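Long-range contact in aggregative adherence fimbrial subunit AggA (Escherichia coli O104:H4 str. C227-11, PDB 4PH8), which forms the major building block of aggregative adherence fimbriae type I, whose subunits are linked through donor-strand complementation, and probably mediates host attachment through fibronectin binding: residues Ala51-Asn62 with Thr93-Leu101. Residues are numbered along the deposited sequence; the frame is centred on the assembly and turned at random.
Sequences AKVWLWGTGPAN and TDAKIYKKL
Val-53 and Leu-55 pair with Lys-99 and Ile-97 as hydrogen-bonded positions of an antiparallel ladder, joining strands 52-56 and 97-100 in the beta sandwich of the pilin. The tight side faces the sandwich core: Val-53 CG1 meets Leu-101 CD1 at 3.7 Å, and Leu-108 and Ala-110 of strand 108-114 pack against this apolar row. On the other, partly exposed face, Tyr-98 CB sits over the six-membered ring of Trp-54, a CH-pi contact, while the two aromatic rings lie oblique, planes 46° apart. The Lys-96 side chain starts out extended, runs its CG and CD past the Trp-54 edge, then bends at chi3 (-76°) to lay CE over one face of Trp-56; its NZ stands 4.5 Å from the centroid of the five-membered ring, a cation-pi contact. Beyond the ladder, Asn-62 ND2 gives Asp-94 OD2 a straight 2.8 Å bond on the syn lone pair, and Lys-96 N meets the same oxygen from above the carboxylate plane, closing an Asx turn. Water bridges Asn-62 OD1 to Lys-96 NZ. Two N-H donors on one carboxylate oxygen would probably favour ionised Asp-94 and fix the turn leading into strand 97-100.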
ATOM      1  N   ALA A  51     -10.376   9.241 -11.623  1.00 17.03           N
ATOM      2  CA  ALA A  51     -10.133   8.775 -10.252  1.00 15.96           C
ATOM      3  C   ALA A  51      -8.672   8.786  -9.874  1.00 13.82           C
ATOM      4  O   ALA A  51      -7.813   8.478 -10.693  1.00 15.11           O
ATOM      5  CB  ALA A  51     -10.640   7.343 -10.104  1.00 17.92           C
ATOM      6  N   LYS A  52      -8.419   9.066  -8.599  1.00 13.03           N
ATOM      7  CA  LYS A  52      -7.087   9.077  -8.041  1.00 13.81           C
ATOM      8  C   LYS A  52      -7.092   8.025  -6.955  1.00 12.58           C
ATOM      9  O   LYS A  52      -7.974   8.015  -6.100  1.00 16.52           O
ATOM     10  CB  LYS A  52      -6.761  10.478  -7.480  1.00 17.19           C
ATOM     11  CG  LYS A  52      -5.488  10.566  -6.640  1.00 21.11           C
ATOM     12  CD  LYS A  52      -5.326  11.920  -5.955  1.00 24.88           C
ATOM     13  CE  LYS A  52      -5.225  13.055  -6.956  1.00 29.86           C
ATOM     14  NZ  LYS A  52      -5.001  14.347  -6.249  1.00 36.35           N
ATOM     15  N   VAL A  53      -6.110   7.132  -6.995  1.00 11.36           N
ATOM     16  CA  VAL A  53      -6.006   6.103  -5.989  1.00 12.41           C
ATOM     17  C   VAL A  53      -4.866   6.407  -5.038  1.00 12.76           C
ATOM     18  O   VAL A  53      -3.941   7.152  -5.369  1.00 14.15           O
ATOM     19  CB  VAL A  53      -5.884   4.692  -6.583  1.00 13.00           C
ATOM     20  CG1 VAL A  53      -7.173   4.295  -7.264  1.00 13.70           C
ATOM     21  CG2 VAL A  53      -4.701   4.566  -7.539  1.00 13.66           C
ATOM     22  N   TRP A  54      -4.969   5.834  -3.843  1.00 14.51           N
ATOM     23  CA  TRP A  54      -4.069   6.109  -2.744  1.00 14.95           C
ATOM     24  C   TRP A  54      -3.677   4.819  -2.066  1.00 13.90           C
ATOM     25  O   TRP A  54      -4.445   3.850  -2.054  1.00 12.66           O
ATOM     26  CB  TRP A  54      -4.755   6.976  -1.692  1.00 15.81           C
ATOM     27  CG  TRP A  54      -5.158   8.319  -2.167  1.00 16.56           C
ATOM     28  CD1 TRP A  54      -6.267   8.634  -2.887  1.00 18.78           C
ATOM     29  CD2 TRP A  54      -4.468   9.546  -1.925  1.00 18.00           C
ATOM     30  NE1 TRP A  54      -6.310   9.995  -3.123  1.00 21.29           N
ATOM     31  CE2 TRP A  54      -5.216  10.576  -2.541  1.00 18.95           C
ATOM     32  CE3 TRP A  54      -3.287   9.875  -1.255  1.00 18.39           C
ATOM     33  CZ2 TRP A  54      -4.813  11.911  -2.511  1.00 20.99           C
ATOM     34  CZ3 TRP A  54      -2.887  11.202  -1.224  1.00 20.17           C
ATOM     35  CH2 TRP A  54      -3.656  12.203  -1.853  1.00 21.60           C
ATOM     36  N   LEU A  55      -2.489   4.854  -1.475  1.00 12.84           N
ATOM     37  CA  LEU A  55      -1.955   3.781  -0.687  1.00 14.18           C
ATOM     38  C   LEU A  55      -1.159   4.391   0.448  1.00 13.46           C
ATOM     39  O   LEU A  55      -0.403   5.344   0.243  1.00 14.11           O
ATOM     40  CB  LEU A  55      -1.062   2.938  -1.580  1.00 17.17           C
ATOM     41  CG  LEU A  55      -0.570   1.579  -1.191  1.00 17.52           C
ATOM     42  CD1 LEU A  55      -1.696   0.658  -0.731  1.00 15.43           C
ATOM     43  CD2 LEU A  55       0.133   0.978  -2.400  1.00 16.10           C
ATOM     44  N   TRP A  56      -1.327   3.853   1.650  1.00 13.31           N
ATOM     45  CA  TRP A  56      -0.567   4.341   2.790  1.00 14.66           C
ATOM     46  C   TRP A  56      -0.492   3.310   3.891  1.00 14.20           C
ATOM     47  O   TRP A  56      -1.312   2.405   3.958  1.00 16.04           O
ATOM     48  CB  TRP A  56      -1.109   5.691   3.327  1.00 16.26           C
ATOM     49  CG  TRP A  56      -2.464   5.681   4.009  1.00 17.49           C
ATOM     50  CD1 TRP A  56      -2.703   5.686   5.360  1.00 18.99           C
ATOM     51  CD2 TRP A  56      -3.762   5.738   3.381  1.00 17.13           C
ATOM     52  NE1 TRP A  56      -4.054   5.720   5.605  1.00 19.00           N
ATOM     53  CE2 TRP A  56      -4.728   5.762   4.415  1.00 19.20           C
ATOM     54  CE3 TRP A  56      -4.197   5.763   2.058  1.00 14.85           C
ATOM     55  CZ2 TRP A  56      -6.097   5.796   4.161  1.00 17.70           C
ATOM     56  CZ3 TRP A  56      -5.565   5.803   1.807  1.00 16.65           C
ATOM     57  CH2 TRP A  56      -6.500   5.815   2.859  1.00 18.36           C
ATOM     58  N   GLY A  57       0.504   3.480   4.753  1.00 16.19           N
ATOM     59  CA  GLY A  57       0.720   2.623   5.903  1.00 17.75           C
ATOM     60  C   GLY A  57       0.327   3.324   7.193  1.00 17.92           C
ATOM     61  O   GLY A  57      -0.219   4.434   7.184  1.00 19.82           O
ATOM     62  N   THR A  58       0.623   2.662   8.303  1.00 17.96           N
ATOM     63  CA  THR A  58       0.186   3.100   9.625  1.00 21.00           C
ATOM     64  C   THR A  58       1.298   3.745  10.450  1.00 21.22           C
ATOM     65  O   THR A  58       1.059   4.159  11.573  1.00 24.25           O
ATOM     66  CB  THR A  58      -0.363   1.897  10.416  1.00 22.06           C
ATOM     67  OG1 THR A  58       0.644   0.883  10.493  1.00 22.61           O
ATOM     68  CG2 THR A  58      -1.602   1.327   9.725  1.00 20.92           C
ATOM     69  N   GLY A  59       2.496   3.839   9.884  1.00 22.07           N
ATOM     70  CA  GLY A  59       3.645   4.346  10.609  1.00 22.83           C
ATOM     71  C   GLY A  59       3.787   5.848  10.530  1.00 23.87           C
ATOM     72  O   GLY A  59       2.932   6.542   9.948  1.00 20.31           O
ATOM     73  N   PRO A  60       4.883   6.374  11.108  1.00 25.89           N
ATOM     74  CA  PRO A  60       5.129   7.810  10.982  1.00 28.64           C
ATOM     75  C   PRO A  60       5.245   8.175   9.519  1.00 23.91           C
ATOM     76  O   PRO A  60       5.793   7.402   8.731  1.00 26.70           O
ATOM     77  CB  PRO A  60       6.456   8.026  11.712  1.00 30.83           C
ATOM     78  CG  PRO A  60       7.098   6.689  11.791  1.00 31.04           C
ATOM     79  CD  PRO A  60       6.006   5.657  11.730  1.00 27.96           C
ATOM     80  N   ALA A  61       4.676   9.318   9.156  1.00 22.43           N
ATOM     81  CA  ALA A  61       4.684   9.788   7.778  1.00 21.30           C
ATOM     82  C   ALA A  61       4.063   8.761   6.825  1.00 20.02           C
ATOM     83  O   ALA A  61       4.399   8.746   5.670  1.00 24.13           O
ATOM     84  CB  ALA A  61       6.097  10.131   7.330  1.00 24.66           C
ATOM     85  N   ASN A  62       3.137   7.957   7.339  1.00 18.71           N
ATOM     86  CA  ASN A  62       2.414   6.929   6.573  1.00 18.01           C
ATOM     87  C   ASN A  62       3.315   5.843   6.004  1.00 17.40           C
ATOM     88  O   ASN A  62       2.948   5.151   5.048  1.00 17.25           O
ATOM     89  CB  ASN A  62       1.547   7.591   5.521  1.00 18.82           C
ATOM     90  CG  ASN A  62       0.475   8.465   6.149  1.00 20.37           C
ATOM     91  OD1 ASN A  62      -0.333   7.997   6.956  1.00 24.37           O
ATOM     92  ND2 ASN A  62       0.467   9.733   5.798  1.00 19.55           N
ATOM     93  N   THR A  93       7.900  14.596   1.467  1.00 30.92           N
ATOM     94  CA  THR A  93       8.019  14.827   2.905  1.00 34.05           C
ATOM     95  C   THR A  93       7.150  13.832   3.679  1.00 29.47           C
ATOM     96  O   THR A  93       7.396  13.581   4.854  1.00 38.43           O
ATOM     97  CB  THR A  93       7.670  16.280   3.288  1.00 36.77           C
ATOM     98  OG1 THR A  93       6.362  16.609   2.812  1.00 39.85           O
ATOM     99  CG2 THR A  93       8.669  17.243   2.675  1.00 33.43           C
ATOM    100  N   ASP A  94       6.154  13.254   3.002  1.00 24.86           N
ATOM    101  CA  ASP A  94       5.323  12.189   3.562  1.00 26.50           C
ATOM    102  C   ASP A  94       5.309  10.981   2.612  1.00 25.54           C
ATOM    103  O   ASP A  94       5.471  11.143   1.400  1.00 29.53           O
ATOM    104  CB  ASP A  94       3.902  12.691   3.773  1.00 27.81           C
ATOM    105  CG  ASP A  94       3.107  11.783   4.672  1.00 30.91           C
ATOM    106  OD1 ASP A  94       3.330  11.845   5.913  1.00 34.64           O
ATOM    107  OD2 ASP A  94       2.285  11.009   4.138  1.00 27.58           O
ATOM    108  N   ALA A  95       5.114   9.785   3.162  1.00 20.01           N
ATOM    109  CA  ALA A  95       5.166   8.554   2.355  1.00 18.55           C
ATOM    110  C   ALA A  95       3.810   8.123   1.798  1.00 18.46           C
ATOM    111  O   ALA A  95       3.742   7.129   1.083  1.00 15.22           O
ATOM    112  CB  ALA A  95       5.781   7.414   3.148  1.00 20.75           C
ATOM    113  N   LYS A  96       2.734   8.839   2.114  1.00 18.17           N
ATOM    114  CA  LYS A  96       1.435   8.528   1.505  1.00 17.58           C
ATOM    115  C   LYS A  96       1.553   8.667  -0.017  1.00 14.73           C
ATOM    116  O   LYS A  96       2.189   9.584  -0.521  1.00 15.47           O
ATOM    117  CB  LYS A  96       0.334   9.417   2.075  1.00 19.15           C
ATOM    118  CG  LYS A  96      -1.034   9.222   1.456  1.00 19.39           C
ATOM    119  CD  LYS A  96      -2.104  10.003   2.206  1.00 22.10           C
ATOM    120  CE  LYS A  96      -2.476   9.346   3.516  1.00 22.56           C
ATOM    121  NZ  LYS A  96      -3.395  10.229   4.291  1.00 27.93           N
ATOM    122  N   ILE A  97       0.965   7.723  -0.744  1.00 13.82           N
ATOM    123  CA  ILE A  97       1.132   7.642  -2.189  1.00 12.58           C
ATOM    124  C   ILE A  97      -0.185   7.884  -2.886  1.00 12.70           C
ATOM    125  O   ILE A  97      -1.205   7.379  -2.437  1.00 14.32           O
ATOM    126  CB  ILE A  97       1.582   6.217  -2.565  1.00 11.93           C
ATOM    127  CG1 ILE A  97       2.802   5.816  -1.729  1.00 12.82           C
ATOM    128  CG2 ILE A  97       1.837   6.108  -4.064  1.00 11.08           C
ATOM    129  CD1 ILE A  97       2.932   4.310  -1.553  1.00 13.60           C
ATOM    130  N   TYR A  98      -0.159   8.611  -4.000  1.00 11.94           N
ATOM    131  CA  TYR A  98      -1.328   8.720  -4.848  1.00 13.88           C
ATOM    132  C   TYR A  98      -0.948   8.555  -6.298  1.00 12.47           C
ATOM    133  O   TYR A  98       0.228   8.648  -6.678  1.00 13.89           O
ATOM    134  CB  TYR A  98      -2.035  10.072  -4.652  1.00 16.12           C
ATOM    135  CG  TYR A  98      -1.186  11.262  -5.016  1.00 17.25           C
ATOM    136  CD1 TYR A  98      -0.347  11.844  -4.077  1.00 17.05           C
ATOM    137  CD2 TYR A  98      -1.216  11.798  -6.294  1.00 18.97           C
ATOM    138  CE1 TYR A  98       0.449  12.924  -4.402  1.00 19.80           C
ATOM    139  CE2 TYR A  98      -0.413  12.873  -6.636  1.00 20.75           C
ATOM    140  CZ  TYR A  98       0.405  13.436  -5.684  1.00 22.36           C
ATOM    141  OH  TYR A  98       1.195  14.511  -6.022  1.00 31.33           O
ATOM    142  N   LYS A  99      -1.961   8.307  -7.108  1.00 11.10           N
ATOM    143  CA  LYS A  99      -1.789   8.240  -8.552  1.00 12.40           C
ATOM    144  C   LYS A  99      -3.097   8.513  -9.247  1.00 13.04           C
ATOM    145  O   LYS A  99      -4.092   7.879  -8.934  1.00 13.36           O
ATOM    146  CB  LYS A  99      -1.288   6.877  -8.956  1.00 11.52           C
ATOM    147  CG  LYS A  99      -0.990   6.745 -10.442  1.00 13.75           C
ATOM    148  CD  LYS A  99      -0.327   5.395 -10.715  1.00 12.08           C
ATOM    149  CE  LYS A  99      -0.005   5.194 -12.185  1.00 11.87           C
ATOM    150  NZ  LYS A  99       0.811   3.973 -12.429  1.00 12.13           N
ATOM    151  N   LYS A 100      -3.074   9.447 -10.197  1.00 15.10           N
ATOM    152  CA  LYS A 100      -4.194   9.677 -11.085  1.00 17.03           C
ATOM    153  C   LYS A 100      -4.109   8.613 -12.179  1.00 16.23           C
ATOM    154  O   LYS A 100      -3.191   8.607 -12.989  1.00 17.76           O
ATOM    155  CB  LYS A 100      -4.127  11.107 -11.656  1.00 21.21           C
ATOM    156  CG  LYS A 100      -4.989  11.377 -12.879  1.00 28.54           C
ATOM    157  CD  LYS A 100      -6.475  11.254 -12.593  1.00 35.86           C
ATOM    158  CE  LYS A 100      -7.277  12.230 -13.448  1.00 42.23           C
ATOM    159  NZ  LYS A 100      -7.535  13.520 -12.754  1.00 48.97           N
ATOM    160  N   LEU A 101      -5.064   7.701 -12.176  1.00 13.61           N
ATOM    161  CA  LEU A 101      -5.069   6.600 -13.127  1.00 13.28           C
ATOM    162  C   LEU A 101      -5.539   7.068 -14.499  1.00 15.91           C
ATOM    163  O   LEU A 101      -6.280   8.044 -14.607  1.00 18.65           O
ATOM    164  CB  LEU A 101      -5.972   5.488 -12.611  1.00 12.98           C
ATOM    165  CG  LEU A 101      -5.560   4.895 -11.255  1.00 12.69           C
ATOM    166  CD1 LEU A 101      -6.554   3.805 -10.886  1.00 15.03           C
ATOM    167  CD2 LEU A 101      -4.137   4.344 -11.280  1.00 13.81           C
TER
HETATM  168  O   HOH W   1       2.708   4.865   2.213  1.00 15.66           O
HETATM  169  O   HOH W   2      -3.297   9.127   7.075  1.00 47.02           O